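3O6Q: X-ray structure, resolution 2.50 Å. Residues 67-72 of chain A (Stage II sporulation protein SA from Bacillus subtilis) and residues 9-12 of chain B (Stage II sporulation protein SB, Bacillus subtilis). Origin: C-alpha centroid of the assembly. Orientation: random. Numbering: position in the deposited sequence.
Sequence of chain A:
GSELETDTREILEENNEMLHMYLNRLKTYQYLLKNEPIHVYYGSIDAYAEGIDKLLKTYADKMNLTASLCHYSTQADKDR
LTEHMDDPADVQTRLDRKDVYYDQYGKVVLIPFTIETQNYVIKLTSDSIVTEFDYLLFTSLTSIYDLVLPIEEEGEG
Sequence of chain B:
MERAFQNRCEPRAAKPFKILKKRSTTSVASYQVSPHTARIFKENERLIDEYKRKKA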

# COMPACT_ATOMS: atom_id res chain seq x y z
N ALA A 67 14.52 -7.88 2.35
CA ALA A 67 13.53 -8.90 2.01
C ALA A 67 14.20 -10.01 1.19
O ALA A 67 15.12 -9.75 0.40
CB ALA A 67 12.38 -8.30 1.26
N SER A 68 13.74 -11.24 1.41
CA SER A 68 14.25 -12.42 0.72
C SER A 68 13.13 -13.43 0.59
O SER A 68 12.16 -13.39 1.34
CB SER A 68 15.37 -13.09 1.50
OG SER A 68 16.39 -12.18 1.83
N LEU A 69 13.28 -14.32 -0.38
CA LEU A 69 12.39 -15.43 -0.61
C LEU A 69 13.20 -16.68 -0.32
O LEU A 69 14.19 -16.94 -0.99
CB LEU A 69 11.90 -15.44 -2.05
CG LEU A 69 10.76 -16.45 -2.30
CD1 LEU A 69 9.63 -16.24 -1.31
CD2 LEU A 69 10.18 -16.36 -3.69
N CYS A 70 12.80 -17.43 0.71
CA CYS A 70 13.60 -18.53 1.18
C CYS A 70 12.86 -19.83 0.94
O CYS A 70 11.67 -19.92 1.19
CB CYS A 70 13.92 -18.34 2.67
SG CYS A 70 14.93 -16.91 3.06
N HIS A 71 13.58 -20.84 0.45
CA HIS A 71 13.01 -22.16 0.30
C HIS A 71 12.59 -22.62 1.68
O HIS A 71 13.25 -22.30 2.67
CB HIS A 71 14.02 -23.13 -0.33
CG HIS A 71 14.24 -22.92 -1.80
ND1 HIS A 71 13.40 -23.44 -2.76
CD2 HIS A 71 15.20 -22.22 -2.47
CE1 HIS A 71 13.83 -23.08 -3.96
NE2 HIS A 71 14.92 -22.34 -3.81
N TYR A 72 11.47 -23.32 1.76
CA TYR A 72 11.01 -23.85 3.02
C TYR A 72 10.40 -25.24 2.79
O TYR A 72 9.28 -25.54 3.22
CB TYR A 72 10.02 -22.87 3.67
CG TYR A 72 9.77 -23.19 5.14
CD1 TYR A 72 10.66 -22.78 6.12
CD2 TYR A 72 8.66 -23.90 5.53
CE1 TYR A 72 10.46 -23.10 7.46
CE2 TYR A 72 8.44 -24.21 6.86
CZ TYR A 72 9.34 -23.82 7.82
OH TYR A 72 9.12 -24.16 9.15
N CYS B 9 19.77 -16.82 0.93
CA CYS B 9 18.35 -16.87 0.40
C CYS B 9 18.14 -16.09 -0.89
O CYS B 9 17.82 -14.91 -0.87
CB CYS B 9 17.37 -16.33 1.44
SG CYS B 9 16.84 -17.51 2.65
N GLU B 10 18.26 -16.77 -2.02
CA GLU B 10 18.30 -16.07 -3.29
C GLU B 10 17.96 -17.04 -4.43
O GLU B 10 18.85 -17.50 -5.14
CB GLU B 10 19.71 -15.47 -3.43
CG GLU B 10 19.88 -14.50 -4.57
CD GLU B 10 21.34 -14.25 -4.87
OE1 GLU B 10 22.19 -14.68 -4.06
OE2 GLU B 10 21.63 -13.61 -5.90
N PRO B 11 16.67 -17.38 -4.58
CA PRO B 11 16.25 -18.35 -5.59
C PRO B 11 16.43 -17.79 -7.00
O PRO B 11 15.97 -16.68 -7.28
CB PRO B 11 14.76 -18.61 -5.26
CG PRO B 11 14.33 -17.49 -4.47
CD PRO B 11 15.53 -16.91 -3.77
N ARG B 12 17.14 -18.54 -7.84
CA ARG B 12 17.38 -18.16 -9.23
C ARG B 12 17.00 -19.31 -10.16
O ARG B 12 17.08 -20.47 -9.74
CB ARG B 12 18.85 -17.75 -9.41
CG ARG B 12 19.26 -16.49 -8.61
CD ARG B 12 18.63 -15.19 -9.16
NE ARG B 12 18.82 -14.01 -8.29
CZ ARG B 12 17.99 -13.64 -7.30
NH1 ARG B 12 16.90 -14.34 -7.00
NH2 ARG B 12 18.27 -12.54 -6.59

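A covalent bond joins two different polypeptides here: SG of Cys A70 lies 2.0 Å from SG of Cys B9, a disulfide between the SA and SB proteins. Most protein interfaces are assembled from many weak contacts, and this one illustrates how a single strong bond can tether two short segments while a few apolar contacts fill in around it. The torsion about the S–S bond is 122°, wider than the roughly 90° at which disulfides are most relaxed. Both cysteines use the m rotamer, with chi1 of -64° at Cys A70 and -84° at Cys B9, and the bridge brings their CA atoms to 5.1 Å, the one point of backbone register between the stretches.

The backbones meet on unequal terms. Residues 67-71 of chain A belong to a strand, whereas the chain B segment has no regular structure, and no hydrogen bond crosses between them. Its course is nevertheless close: the carbonyl O of Leu A69 approaches CD of Pro B11 at 3.1 Å. Proline has no amide hydrogen to offer, and its ring carbon occupies the place where another residue would carry one. What remains is a tight contact between a polar oxygen and the CD methylene, whose bond to the ring nitrogen leaves it slightly electropositive.

Pro B11 is the second anchor. It is buried, its CA-to-CB bond points toward chain A, and its ring serves two neighbours. On Leu A69, CB packs against CG of the proline at 4.0 Å, a contact between apolar carbons. From His A71, whose CA-to-CB bond points sideways, the imidazole end comes nearer, placing NE2 4.0 Å from CB of Pro B11; the approach to the imidazole is oblique. Beside the disulfide, CB of Ser A68 rests 3.8 Å from CB of Cys B9, so the methylene of the serine meets that of the cysteine.

The CA-to-CB bonds of Glu B10 and Arg B12 point away from chain A, though the end of the arginine comes nearer. NH1 of Arg B12 donates a hydrogen bond to O of Pro B11 at 2.5 Å, folding the long side chain back over its own backbone. Its NH2 also lies 3.6 Å from OE2 of Glu B10, a salt bridge of charge attraction alone, since the oxygen sits well out of the guanidinium plane. Both nitrogens are also hydrogen-bonded elsewhere in the structure. In this example Cys B9 both bonds and packs, and Pro B11 adds a second packed site.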